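Local atomic coordinates of BDI_3064 protein (Parabacteroides distasonis ATCC 8503, PDB entry 5Z06), a protein that hydrolyses linear beta-1,2-glucan and beta-1,2-glucooligosaccharides of at least four units as an exo-type enzyme, releasing sophorose from the non-reducing end. Residues E178-S183 / D216-R221; Q286-V291 / E676-N681; F328-I333 / L403-Y408; T469-I474 / Q698-I703; K562-N567 / L617-Y622. One frame throughout, in Å; residues are numbered along the deposited sequence.

Contact 1 (E178-S183 / D216-R221); sequences ELLPAS and DIKYYR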
# COMPACT_ATOMS: atom_id res chain seq x y z
N GLU A 178 14.84 -9.26 -14.89
CA GLU A 178 13.98 -8.21 -15.38
C GLU A 178 13.99 -8.14 -16.90
O GLU A 178 14.95 -8.58 -17.56
CB GLU A 178 14.42 -6.86 -14.81
CG GLU A 178 15.84 -6.47 -15.16
CD GLU A 178 16.31 -5.23 -14.43
OE1 GLU A 178 15.48 -4.48 -13.85
OE2 GLU A 178 17.53 -4.98 -14.45
N LEU A 179 12.90 -7.58 -17.42
CA LEU A 179 12.81 -7.25 -18.82
C LEU A 179 13.30 -5.83 -18.99
O LEU A 179 12.92 -4.95 -18.21
CB LEU A 179 11.38 -7.39 -19.31
CG LEU A 179 10.74 -8.75 -19.14
CD1 LEU A 179 9.40 -8.78 -19.83
CD2 LEU A 179 11.63 -9.86 -19.65
N LEU A 180 14.17 -5.62 -19.98
CA LEU A 180 14.76 -4.32 -20.28
C LEU A 180 14.59 -4.03 -21.76
O LEU A 180 14.43 -4.96 -22.55
CB LEU A 180 16.24 -4.30 -19.96
CG LEU A 180 16.64 -4.35 -18.49
CD1 LEU A 180 18.15 -4.49 -18.35
CD2 LEU A 180 16.18 -3.10 -17.76
N PRO A 181 14.61 -2.74 -22.14
CA PRO A 181 14.48 -2.43 -23.55
C PRO A 181 15.80 -2.70 -24.27
O PRO A 181 16.85 -2.76 -23.63
CB PRO A 181 14.12 -0.94 -23.55
CG PRO A 181 14.69 -0.42 -22.29
CD PRO A 181 14.66 -1.53 -21.30
N ALA A 182 15.74 -2.89 -25.59
CA ALA A 182 16.93 -3.10 -26.41
C ALA A 182 17.89 -1.93 -26.26
O ALA A 182 19.07 -2.10 -26.02
CB ALA A 182 16.54 -3.27 -27.86
N SER A 183 17.34 -0.73 -26.39
CA SER A 183 18.10 0.50 -26.11
C SER A 183 17.93 0.84 -24.63
O SER A 183 16.86 1.25 -24.21
CB SER A 183 17.57 1.66 -26.97
OG SER A 183 18.34 2.83 -26.75
N ASP A 216 16.90 9.70 -16.59
CA ASP A 216 16.30 8.37 -16.50
C ASP A 216 17.30 7.32 -15.96
O ASP A 216 17.79 6.44 -16.68
CB ASP A 216 15.70 7.98 -17.85
CG ASP A 216 14.68 6.87 -17.73
OD1 ASP A 216 14.38 6.43 -16.61
OD2 ASP A 216 14.18 6.40 -18.76
N ILE A 217 17.58 7.43 -14.67
CA ILE A 217 18.48 6.52 -13.98
C ILE A 217 17.76 5.22 -13.59
O ILE A 217 16.52 5.16 -13.51
CB ILE A 217 19.14 7.17 -12.75
CG1 ILE A 217 18.12 7.54 -11.67
CG2 ILE A 217 19.93 8.40 -13.16
CD1 ILE A 217 18.70 7.48 -10.29
N LYS A 218 18.56 4.19 -13.33
CA LYS A 218 18.02 2.87 -13.02
C LYS A 218 17.58 2.82 -11.56
O LYS A 218 16.46 2.45 -11.23
CB LYS A 218 19.06 1.79 -13.31
CG LYS A 218 18.50 0.38 -13.39
CD LYS A 218 19.62 -0.65 -13.45
CE LYS A 218 19.10 -2.07 -13.49
NZ LYS A 218 18.39 -2.38 -14.74
N TYR A 219 18.49 3.21 -10.68
CA TYR A 219 18.22 3.20 -9.26
C TYR A 219 19.27 3.99 -8.56
O TYR A 219 20.28 4.37 -9.15
CB TYR A 219 18.13 1.78 -8.69
CG TYR A 219 19.17 0.74 -9.13
CD1 TYR A 219 20.53 0.89 -8.88
CD2 TYR A 219 18.75 -0.47 -9.70
CE1 TYR A 219 21.44 -0.08 -9.25
CE2 TYR A 219 19.65 -1.45 -10.06
CZ TYR A 219 20.99 -1.25 -9.83
OH TYR A 219 21.87 -2.24 -10.19
N TYR A 220 19.00 4.28 -7.30
CA TYR A 220 20.00 4.82 -6.40
C TYR A 220 20.60 3.64 -5.66
O TYR A 220 19.87 2.73 -5.28
CB TYR A 220 19.35 5.79 -5.44
CG TYR A 220 18.81 7.01 -6.14
CD1 TYR A 220 19.66 8.06 -6.48
CD2 TYR A 220 17.46 7.10 -6.46
CE1 TYR A 220 19.18 9.18 -7.13
CE2 TYR A 220 16.96 8.22 -7.11
CZ TYR A 220 17.81 9.26 -7.44
OH TYR A 220 17.30 10.37 -8.08
N ARG A 221 21.91 3.64 -5.50
CA ARG A 221 22.57 2.66 -4.67
C ARG A 221 22.89 3.36 -3.39
O ARG A 221 23.48 4.45 -3.41
CB ARG A 221 23.87 2.18 -5.31
CG ARG A 221 23.83 0.75 -5.81
CD ARG A 221 25.16 0.33 -6.41
NE ARG A 221 24.94 -0.63 -7.49
CZ ARG A 221 25.69 -0.75 -8.60
NH1 ARG A 221 26.75 0.04 -8.81
NH2 ARG A 221 25.36 -1.66 -9.51
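Lys218 and Glu178 form a salt bridge, NZ donating to OE2 across 2.8 Å. The two side chains come from opposite directions. Lys218 runs with CG anti to the backbone N (chi1 -164°) and stays extended until its end, where chi4 (68°) turns the ammonium toward the carboxylate. NZ meets OE2 on its syn side but 33° out of the carboxylate plane, so the approach is tilted. The other oxygen, OE1, has a long, weak ion pair with Arg238, which may share the negative charge.

The one further contact is of a methyl with the ammonium: Leu180 crosses the lysine at about a right angle, and its CD2 lies 3.8 Å from Lys218 NZ. All three residues are buried, a low-dielectric setting in which the attraction is likely to be less screened.

In the fold, the pair ties strand 169-180 of one antiparallel sheet to the chain leading into strand 219-225 of another. The bound calcium ion lies about 10 Å from the Glu178 side chain, and Asp175 of the same strand belongs to its site. On the other side of the contact, Lys218 and Tyr219 both face Val262 of the adjoining strand 254-262, the signature of a classic beta bulge.

Contact 2 (Q286-V291 / E676-N681); sequences QLLDMV and ENYRTN
Arg679 reaches across from helix 665-680 to Leu288 and Asp289 of helix 284-297. From CB the chain runs straight through CG, then turns at chi3 (93°), which lays its outer part along Leu288 as the two side chains slide past each other in opposite directions. CD is the first atom to touch, 4.2 Å from Leu288 CD1, and NE follows at 3.9 Å from the same methyl. The guanidinium then passes with one face over Leu288 CB, which sits 3.7 Å from NH1, off-centre toward the rim. At the tip both terminal nitrogens converge on a single oxygen: NH1 is 2.7 Å from Asp289 OD1 with an N-H...O angle of 154°, and NH2 is 3.0 Å from the same OD1 in a more bent bond. OD1 lies almost in the guanidinium plane. NH2 also pairs with Glu285 and NH1 with Gln292, so the head is fixed against rotation. Replacing Arg679 by a leucine would probably leave the carboxylates of Asp289 and Glu285 without their shared cation. Beside the bridge, Leu288 CD1 meets the edge of the Tyr678 ring, 4.4 Å from CE2. The short helical axes approach to 11.8 Å and run at 142°, roughly antiparallel; Leu288 packs on Ile675 and Phe620, while Leu287 and Met290 lean on helix 624-636.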
# COMPACT_ATOMS: atom_id res chain seq x y z
N GLN A 286 7.57 9.06 21.32
CA GLN A 286 8.46 9.15 20.17
C GLN A 286 8.06 8.19 19.08
O GLN A 286 8.11 8.53 17.88
CB GLN A 286 9.92 8.95 20.60
CG GLN A 286 10.47 10.14 21.39
CD GLN A 286 11.84 9.87 22.00
OE1 GLN A 286 12.01 8.93 22.77
NE2 GLN A 286 12.83 10.71 21.66
N LEU A 287 7.68 6.97 19.47
CA LEU A 287 7.19 6.01 18.49
C LEU A 287 5.94 6.49 17.76
O LEU A 287 5.86 6.38 16.56
CB LEU A 287 6.93 4.66 19.12
CG LEU A 287 8.18 3.88 19.53
CD1 LEU A 287 7.70 2.67 20.33
CD2 LEU A 287 9.03 3.47 18.35
N LEU A 288 4.99 7.05 18.50
CA LEU A 288 3.82 7.65 17.89
C LEU A 288 4.19 8.73 16.90
O LEU A 288 3.67 8.73 15.80
CB LEU A 288 2.87 8.22 18.95
CG LEU A 288 2.21 7.16 19.83
CD1 LEU A 288 1.49 7.82 20.99
CD2 LEU A 288 1.30 6.25 19.01
N ASP A 289 5.10 9.63 17.29
CA ASP A 289 5.59 10.69 16.41
C ASP A 289 6.15 10.15 15.13
O ASP A 289 5.89 10.68 14.07
CB ASP A 289 6.72 11.53 17.06
CG ASP A 289 6.25 12.35 18.23
OD1 ASP A 289 5.05 12.58 18.39
OD2 ASP A 289 7.11 12.77 19.02
N MET A 290 7.00 9.14 15.26
CA MET A 290 7.68 8.54 14.13
C MET A 290 6.67 7.87 13.21
O MET A 290 6.73 8.04 12.00
CB MET A 290 8.69 7.50 14.62
CG MET A 290 9.35 6.67 13.53
SD MET A 290 10.17 5.28 14.32
CE MET A 290 8.85 4.07 14.46
N VAL A 291 5.75 7.10 13.78
CA VAL A 291 4.77 6.40 12.96
C VAL A 291 3.88 7.40 12.23
O VAL A 291 3.64 7.25 11.05
CB VAL A 291 3.95 5.41 13.79
CG1 VAL A 291 2.82 4.80 12.96
CG2 VAL A 291 4.86 4.30 14.30
N GLU A 676 -3.50 10.59 15.91
CA GLU A 676 -3.69 11.96 16.32
C GLU A 676 -4.97 12.15 17.11
O GLU A 676 -4.96 12.88 18.06
CB GLU A 676 -3.68 12.92 15.13
CG GLU A 676 -3.51 14.39 15.51
CD GLU A 676 -2.28 14.61 16.37
OE1 GLU A 676 -1.20 14.09 16.03
OE2 GLU A 676 -2.42 15.26 17.42
N ASN A 677 -6.05 11.50 16.70
CA ASN A 677 -7.31 11.61 17.41
C ASN A 677 -7.19 11.02 18.79
O ASN A 677 -7.77 11.55 19.73
CB ASN A 677 -8.47 10.95 16.64
CG ASN A 677 -8.98 11.83 15.52
OD1 ASN A 677 -8.93 13.06 15.59
ND2 ASN A 677 -9.52 11.20 14.50
N TYR A 678 -6.43 9.94 18.92
CA TYR A 678 -6.15 9.39 20.24
C TYR A 678 -5.35 10.37 21.08
O TYR A 678 -5.58 10.47 22.27
CB TYR A 678 -5.39 8.04 20.14
CG TYR A 678 -4.66 7.66 21.40
CD1 TYR A 678 -5.35 7.25 22.53
CD2 TYR A 678 -3.29 7.74 21.46
CE1 TYR A 678 -4.68 6.91 23.69
CE2 TYR A 678 -2.61 7.41 22.61
CZ TYR A 678 -3.30 6.99 23.71
OH TYR A 678 -2.57 6.65 24.83
N ARG A 679 -4.42 11.08 20.48
CA ARG A 679 -3.50 11.91 21.24
C ARG A 679 -4.11 13.21 21.68
O ARG A 679 -3.93 13.63 22.81
CB ARG A 679 -2.24 12.17 20.44
CG ARG A 679 -1.38 10.94 20.24
CD ARG A 679 -0.17 11.30 19.42
NE ARG A 679 0.97 11.65 20.26
CZ ARG A 679 2.21 11.88 19.82
NH1 ARG A 679 2.48 11.85 18.52
NH2 ARG A 679 3.18 12.15 20.69
N THR A 680 -4.82 13.86 20.76
CA THR A 680 -5.35 15.20 20.97
C THR A 680 -6.80 15.40 20.56
O THR A 680 -7.32 16.48 20.77
CB THR A 680 -4.52 16.20 20.15
OG1 THR A 680 -4.58 15.83 18.76
CG2 THR A 680 -3.05 16.25 20.66
N ASN A 681 -7.44 14.39 19.97
CA ASN A 681 -8.76 14.58 19.35
C ASN A 681 -8.76 15.61 18.20
O ASN A 681 -9.83 16.11 17.85
CB ASN A 681 -9.84 15.00 20.38
CG ASN A 681 -10.12 13.94 21.44
OD1 ASN A 681 -9.97 12.74 21.21
ND2 ASN A 681 -10.56 14.40 22.58

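Contact 3 (F328-I333 / L403-Y408); sequences FGIMAI and LTARQY
Ile330 and Met331 of helix 323-338 meet Thr404 and Ala405 of helix 392-408 in a helix-to-helix interface of the helical part of the chain. The backbones come close, Met331 CA and Ala405 CA being 6.8 Å apart, and the small Ala405 fits this close approach. Two pairs of side chains do the touching. In the first, a branch methyl meets a bare methyl: Ile330 CG2 is 4.0 Å from Ala405 CB. In the second, Met331 crosses Thr404 at about a right angle. Its CG lies 4.2 Å from Thr404 CB, and a bend at chi3 (92°) carries the terminal CE to 3.5 Å from Thr404 OG1.

The CE contact is van der Waals in kind; the hydroxyl's hydrogen bond goes to Gln400 O, one turn earlier in its own helix. Thr404 OG1 stands beside the backbone N (chi1 -59°), the position that lets it reach back to this carbonyl. The polar atom facing the methyl thus has a bonding partner within helix 392-408.

Around the pair, Phe351 of helix 344-360 touches both Ile330 and Ala405, whereas Leu683, Leu686 and Phe687 of helix 682-688 pack on Thr404. Such close packing of many helices is consistent with the (alpha/alpha)6 barrel of the six-hairpin glycosidases, to which the family is assigned.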
# COMPACT_ATOMS: atom_id res chain seq x y z
N PHE A 328 -8.21 11.29 3.47
CA PHE A 328 -7.52 10.80 4.65
C PHE A 328 -6.20 11.55 4.79
O PHE A 328 -5.83 11.96 5.89
CB PHE A 328 -7.25 9.31 4.59
CG PHE A 328 -8.47 8.44 4.35
CD1 PHE A 328 -9.76 8.91 4.57
CD2 PHE A 328 -8.30 7.13 3.94
CE1 PHE A 328 -10.86 8.08 4.36
CE2 PHE A 328 -9.40 6.31 3.72
CZ PHE A 328 -10.68 6.79 3.93
N GLY A 329 -5.51 11.74 3.66
CA GLY A 329 -4.20 12.31 3.64
C GLY A 329 -4.20 13.77 3.99
O GLY A 329 -3.32 14.27 4.67
N ILE A 330 -5.21 14.45 3.48
CA ILE A 330 -5.52 15.82 3.85
C ILE A 330 -5.53 15.97 5.36
O ILE A 330 -4.95 16.90 5.91
CB ILE A 330 -6.86 16.22 3.20
CG1 ILE A 330 -6.57 16.72 1.78
CG2 ILE A 330 -7.65 17.23 4.02
CD1 ILE A 330 -7.80 16.80 0.90
N MET A 331 -6.18 15.01 6.02
CA MET A 331 -6.25 14.97 7.48
C MET A 331 -4.91 14.64 8.11
O MET A 331 -4.56 15.26 9.10
CB MET A 331 -7.34 14.02 7.94
CG MET A 331 -8.67 14.54 7.49
SD MET A 331 -9.89 13.25 7.58
CE MET A 331 -10.44 13.60 9.22
N ALA A 332 -4.17 13.71 7.50
CA ALA A 332 -2.80 13.43 7.89
C ALA A 332 -1.95 14.67 7.77
O ALA A 332 -1.09 14.91 8.63
CB ALA A 332 -2.21 12.29 7.05
N ILE A 333 -2.16 15.46 6.72
CA ILE A 333 -1.37 16.67 6.56
C ILE A 333 -1.71 17.70 7.64
O ILE A 333 -0.82 18.31 8.23
CB ILE A 333 -1.48 17.27 5.15
CG1 ILE A 333 -0.85 16.34 4.13
CG2 ILE A 333 -0.74 18.59 5.10
CD1 ILE A 333 -1.26 16.58 2.69
N LEU A 403 -13.55 19.29 4.90
CA LEU A 403 -14.23 20.05 5.93
C LEU A 403 -13.38 20.13 7.19
O LEU A 403 -13.41 21.16 7.88
CB LEU A 403 -15.58 19.46 6.28
CG LEU A 403 -16.60 19.49 5.14
CD1 LEU A 403 -17.94 19.06 5.72
CD2 LEU A 403 -16.75 20.83 4.46
N THR A 404 -12.60 19.08 7.46
CA THR A 404 -11.64 19.13 8.55
C THR A 404 -10.60 20.20 8.27
O THR A 404 -10.36 21.06 9.10
CB THR A 404 -10.95 17.78 8.74
OG1 THR A 404 -11.95 16.80 9.02
CG2 THR A 404 -9.95 17.83 9.88
N ALA A 405 -10.02 20.16 7.09
CA ALA A 405 -9.05 21.15 6.70
C ALA A 405 -9.63 22.55 6.78
O ALA A 405 -8.97 23.48 7.23
CB ALA A 405 -8.55 20.89 5.30
N ARG A 406 -10.87 22.70 6.34
CA ARG A 406 -11.52 24.00 6.30
C ARG A 406 -11.67 24.61 7.69
O ARG A 406 -11.59 25.82 7.84
CB ARG A 406 -12.88 23.87 5.62
CG ARG A 406 -13.55 25.16 5.28
CD ARG A 406 -14.50 25.56 6.37
NE ARG A 406 -15.19 26.79 6.01
CZ ARG A 406 -15.46 27.80 6.84
NH1 ARG A 406 -15.08 27.80 8.11
NH2 ARG A 406 -16.11 28.84 6.36
N GLN A 407 -11.91 23.78 8.69
CA GLN A 407 -11.95 24.23 10.07
C GLN A 407 -10.58 24.52 10.60
O GLN A 407 -10.44 25.37 11.45
CB GLN A 407 -12.64 23.19 10.94
CG GLN A 407 -14.09 23.01 10.56
CD GLN A 407 -14.82 24.31 10.63
OE1 GLN A 407 -14.95 25.01 9.64
NE2 GLN A 407 -15.23 24.69 11.83
N TYR A 408 -9.57 23.78 10.13
CA TYR A 408 -8.20 24.00 10.54
C TYR A 408 -7.66 25.33 10.05
O TYR A 408 -7.08 26.08 10.85
CB TYR A 408 -7.28 22.89 10.03
CG TYR A 408 -5.89 22.99 10.62
CD1 TYR A 408 -5.66 22.67 11.96
CD2 TYR A 408 -4.82 23.41 9.87
CE1 TYR A 408 -4.39 22.76 12.51
CE2 TYR A 408 -3.55 23.49 10.42
CZ TYR A 408 -3.35 23.17 11.74
OH TYR A 408 -2.09 23.27 12.28

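Contact 4 (T469-I474 / Q698-I703); sequences TYMLAI and QKIQSI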
# COMPACT_ATOMS: atom_id res chain seq x y z
N THR A 469 -20.57 8.83 4.32
CA THR A 469 -21.27 9.13 3.07
C THR A 469 -22.70 9.60 3.35
O THR A 469 -23.18 10.60 2.78
CB THR A 469 -21.26 7.92 2.13
OG1 THR A 469 -19.97 7.29 2.15
CG2 THR A 469 -21.61 8.35 0.73
N TYR A 470 -23.38 8.89 4.23
CA TYR A 470 -24.71 9.32 4.67
C TYR A 470 -24.63 10.55 5.53
O TYR A 470 -25.43 11.45 5.39
CB TYR A 470 -25.45 8.21 5.39
CG TYR A 470 -26.06 7.23 4.43
CD1 TYR A 470 -25.35 6.13 3.99
CD2 TYR A 470 -27.35 7.43 3.95
CE1 TYR A 470 -25.92 5.23 3.12
CE2 TYR A 470 -27.92 6.54 3.06
CZ TYR A 470 -27.20 5.45 2.65
OH TYR A 470 -27.78 4.58 1.77
N MET A 471 -23.66 10.59 6.42
CA MET A 471 -23.50 11.73 7.29
C MET A 471 -23.36 12.97 6.44
O MET A 471 -24.12 13.91 6.61
CB MET A 471 -22.29 11.58 8.19
CG MET A 471 -22.44 10.51 9.23
SD MET A 471 -23.47 11.05 10.59
CE MET A 471 -24.25 9.49 10.89
N LEU A 472 -22.41 12.95 5.52
CA LEU A 472 -22.11 14.14 4.74
C LEU A 472 -23.24 14.49 3.81
O LEU A 472 -23.55 15.67 3.65
CB LEU A 472 -20.79 14.04 4.01
CG LEU A 472 -19.60 14.13 4.98
CD1 LEU A 472 -18.30 13.73 4.28
CD2 LEU A 472 -19.43 15.54 5.53
N ALA A 473 -23.87 13.47 3.24
CA ALA A 473 -25.05 13.67 2.42
C ALA A 473 -26.13 14.44 3.16
O ALA A 473 -26.72 15.32 2.59
CB ALA A 473 -25.60 12.35 1.91
N ILE A 474 -26.34 14.11 4.42
CA ILE A 474 -27.32 14.73 5.29
C ILE A 474 -26.84 16.12 5.79
O ILE A 474 -27.66 17.00 6.12
CB ILE A 474 -27.60 13.77 6.48
CG1 ILE A 474 -28.27 12.48 5.98
CG2 ILE A 474 -28.48 14.40 7.56
CD1 ILE A 474 -28.20 11.32 6.95
N GLN A 698 -27.23 16.66 14.64
CA GLN A 698 -28.44 17.04 15.38
C GLN A 698 -29.65 16.40 14.71
O GLN A 698 -30.45 15.74 15.36
CB GLN A 698 -28.67 18.55 15.42
CG GLN A 698 -27.78 19.33 16.37
CD GLN A 698 -27.97 20.84 16.25
OE1 GLN A 698 -28.92 21.33 15.60
NE2 GLN A 698 -27.06 21.60 16.86
N LYS A 699 -29.75 16.61 13.41
CA LYS A 699 -30.88 16.11 12.65
C LYS A 699 -31.00 14.60 12.76
O LYS A 699 -32.10 14.09 12.89
CB LYS A 699 -30.79 16.49 11.18
CG LYS A 699 -31.05 17.95 10.89
CD LYS A 699 -30.88 18.21 9.40
CE LYS A 699 -31.09 19.67 9.08
NZ LYS A 699 -30.88 19.83 7.63
N ILE A 700 -29.88 13.89 12.68
CA ILE A 700 -29.94 12.43 12.69
C ILE A 700 -30.33 11.97 14.08
O ILE A 700 -31.21 11.13 14.22
CB ILE A 700 -28.63 11.77 12.23
CG1 ILE A 700 -28.37 12.07 10.76
CG2 ILE A 700 -28.73 10.26 12.42
CD1 ILE A 700 -26.93 11.89 10.33
N GLN A 701 -29.68 12.54 15.08
CA GLN A 701 -29.93 12.16 16.47
C GLN A 701 -31.31 12.56 17.00
O GLN A 701 -31.77 11.99 17.97
CB GLN A 701 -28.84 12.73 17.38
CG GLN A 701 -27.45 12.14 17.08
CD GLN A 701 -26.43 12.48 18.13
OE1 GLN A 701 -25.49 11.73 18.35
NE2 GLN A 701 -26.59 13.63 18.76
N SER A 702 -31.96 13.52 16.36
CA SER A 702 -33.30 13.94 16.77
C SER A 702 -34.44 13.06 16.22
O SER A 702 -35.57 13.17 16.68
CB SER A 702 -33.55 15.39 16.36
OG SER A 702 -33.77 15.46 14.95
N ILE A 703 -34.16 12.20 15.24
CA ILE A 703 -35.20 11.30 14.68
C ILE A 703 -35.77 10.40 15.77
O ILE A 703 -35.01 9.87 16.57
CB ILE A 703 -34.63 10.44 13.52
CG1 ILE A 703 -34.33 11.33 12.31
CG2 ILE A 703 -35.59 9.32 13.11
CD1 ILE A 703 -33.34 10.72 11.37
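Met471 and Ile474 of helix 467-475 meet Ile700 of helix 691-702, and none of the three touching residues has a flat group, so no ring face or edge is used between them; the nearby aromatic Tyr486 of helix 485-490 touches all three from outside. Ile700 provides the projecting tip. Its CD1 lies 3.6 Å from Met471 SD and also 3.6 Å from Met471 CE, so that sulfur and terminal methyl both lie against it. A turn at chi2 (-78°) swings the sulfur into this position. From Ile474 both branches take part: CD1 is 3.7 Å from Ile700 CD1, and CG2 is 4.0 Å from Ile700 CG1. Met471 and Ile474 each cross Ile700 at about a right angle, and Ile700 CD1 is touched by both, while the nearest backbones, Ile474 CA and Ile700 CA, stay 8.2 Å apart. Were Ile474 an alanine, the loss of CG1, CD1 and CG2 would probably leave a gap beside Ile700 and let its side chain turn more freely. Gln701 of the same helix has a hydrogen bond to Thr550, but between these two segments the contact is apolar, without hydrogen bond or ion pair: it depends on shape, and carries little directional preference.

Contact 5 (K562-N567 / L617-Y622); sequences KMAKIN and LASFPY
Tyr622 and Ser619 have similar first torsions (chi1 -56° and -65°), which direct CG of the tyrosine and OG of the serine to the side of the backbone N, anti to the carbonyl carbon; the CA-CB bonds of both residues point toward the helix that carries Ala564. Ala564 CB touches both at once, 4.2 Å from Tyr622 CB and 4.3 Å from Ser619 CB. Backbone geometry prepares this paired surface. A type I beta turn from Leu617 to Phe620 is closed by Phe620 N bonding to Leu617 O (3.2 Å), and a further bond of 2.9 Å from Tyr622 N to Ser619 O brings the two residues onto one side of the bend. The Tyr622 ring also meets Ser619 CA at its edge, in plane, which packs the pair against each other.

Ala564 CA and Ser619 CA are 6.7 Å apart, a close approach with which the short alanine side chain is consistent. The polar ends are satisfied by neighbours: Ser619 OG with Gly615 O and His538, Tyr622 OH with Ile537 O and Asn560. Helix 556-573 supplies a second hold, for Gln561 bonds to Tyr622 O and the Phe557 ring meets that of Tyr622.

Chemically, then, the direct touch is three CB carbons and nothing polar, while the hydrogen bonds of Ser619 and Tyr622 to other residues probably fix their orientation.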
# COMPACT_ATOMS: atom_id res chain seq x y z
N LYS A 562 -15.71 -2.04 20.33
CA LYS A 562 -15.99 -3.45 20.41
C LYS A 562 -15.48 -4.21 19.21
O LYS A 562 -14.92 -5.30 19.38
CB LYS A 562 -17.48 -3.71 20.56
CG LYS A 562 -17.94 -3.52 21.98
CD LYS A 562 -19.44 -3.60 22.03
CE LYS A 562 -19.95 -3.29 23.42
NZ LYS A 562 -21.43 -3.32 23.34
N MET A 563 -15.68 -3.65 18.02
CA MET A 563 -15.13 -4.27 16.82
C MET A 563 -13.60 -4.42 16.89
O MET A 563 -13.06 -5.47 16.57
CB MET A 563 -15.57 -3.53 15.58
CG MET A 563 -17.07 -3.65 15.36
SD MET A 563 -17.60 -2.70 13.93
CE MET A 563 -19.33 -3.14 13.88
N ALA A 564 -12.91 -3.38 17.33
CA ALA A 564 -11.47 -3.45 17.48
C ALA A 564 -11.09 -4.55 18.45
O ALA A 564 -10.23 -5.38 18.14
CB ALA A 564 -10.90 -2.12 17.92
N LYS A 565 -11.72 -4.57 19.61
CA LYS A 565 -11.42 -5.59 20.61
C LYS A 565 -11.71 -6.99 20.13
O LYS A 565 -10.98 -7.91 20.47
CB LYS A 565 -12.20 -5.33 21.88
CG LYS A 565 -11.64 -4.18 22.69
CD LYS A 565 -12.65 -3.73 23.73
CE LYS A 565 -12.24 -4.03 25.15
NZ LYS A 565 -13.42 -3.90 26.04
N ILE A 566 -12.81 -7.15 19.40
CA ILE A 566 -13.22 -8.42 18.84
C ILE A 566 -12.15 -8.89 17.89
O ILE A 566 -11.76 -10.05 17.89
CB ILE A 566 -14.56 -8.28 18.08
CG1 ILE A 566 -15.75 -8.29 19.06
CG2 ILE A 566 -14.76 -9.39 17.06
CD1 ILE A 566 -17.04 -7.72 18.51
N ASN A 567 -11.71 -7.98 17.03
CA ASN A 567 -10.69 -8.26 16.08
C ASN A 567 -9.40 -8.69 16.80
O ASN A 567 -8.83 -9.76 16.50
CB ASN A 567 -10.50 -7.04 15.14
CG ASN A 567 -9.67 -7.35 13.92
OD1 ASN A 567 -8.56 -7.88 14.06
ND2 ASN A 567 -10.18 -7.01 12.74
N LEU A 617 -3.26 -0.05 13.97
CA LEU A 617 -2.65 1.24 14.23
C LEU A 617 -3.67 2.36 14.13
O LEU A 617 -3.68 3.26 14.96
CB LEU A 617 -1.49 1.47 13.29
CG LEU A 617 -0.37 0.44 13.49
CD1 LEU A 617 0.62 0.56 12.36
CD2 LEU A 617 0.30 0.62 14.84
N ALA A 618 -4.55 2.29 13.14
CA ALA A 618 -5.59 3.30 13.01
C ALA A 618 -6.74 3.05 14.00
O ALA A 618 -7.69 3.82 14.05
CB ALA A 618 -6.11 3.35 11.58
N SER A 619 -6.66 1.96 14.75
CA SER A 619 -7.59 1.70 15.83
C SER A 619 -7.18 2.34 17.14
O SER A 619 -7.89 2.21 18.12
CB SER A 619 -7.79 0.19 16.01
OG SER A 619 -8.40 -0.34 14.86
N PHE A 620 -6.04 3.04 17.16
CA PHE A 620 -5.56 3.70 18.36
C PHE A 620 -6.60 4.32 19.31
O PHE A 620 -6.60 4.00 20.50
CB PHE A 620 -4.48 4.75 18.04
CG PHE A 620 -3.15 4.37 18.55
CD1 PHE A 620 -2.86 4.55 19.88
CD2 PHE A 620 -2.24 3.72 17.72
CE1 PHE A 620 -1.65 4.13 20.39
CE2 PHE A 620 -1.03 3.30 18.22
CZ PHE A 620 -0.73 3.51 19.55
N PRO A 621 -7.50 5.17 18.80
CA PRO A 621 -8.43 5.84 19.74
C PRO A 621 -9.35 4.90 20.46
O PRO A 621 -9.83 5.24 21.52
CB PRO A 621 -9.25 6.76 18.85
CG PRO A 621 -8.58 6.78 17.54
CD PRO A 621 -7.74 5.55 17.41
N TYR A 622 -9.61 3.75 19.85
CA TYR A 622 -10.45 2.74 20.42
C TYR A 622 -9.73 1.83 21.40
O TYR A 622 -10.25 1.53 22.46
CB TYR A 622 -10.99 1.86 19.32
CG TYR A 622 -11.72 2.61 18.26
CD1 TYR A 622 -12.95 3.20 18.52
CD2 TYR A 622 -11.20 2.70 16.97
CE1 TYR A 622 -13.63 3.88 17.53
CE2 TYR A 622 -11.89 3.35 15.98
CZ TYR A 622 -13.11 3.94 16.26
OH TYR A 622 -13.84 4.58 15.27

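In the fold
Contact 1 stands apart, joining two sheets in the beta-rich part of the chain, 38 Å or more between centres from the others, which lie among helices. Both contacts 1 and 2 rest on a salt bridge, but that of contact 1 is buried, whereas contact 2 is only partly so. Contacts 3, 4 and 5 are buried, with no hydrogen bond or salt bridge across their segments. Contacts 2 and 5 touch through Phe620: its CZ packs 3.5 Å from Leu288 CD2, and its ring meets that of Tyr678. Contacts 3 and 4 are joined more lightly, through Leu403 CD1 and Leu472 CD2, 3.8 Å apart. Contact 4 joins the last helix of the modelled chain to helix 467-475, and contact 5 alone sets a helix against a turn.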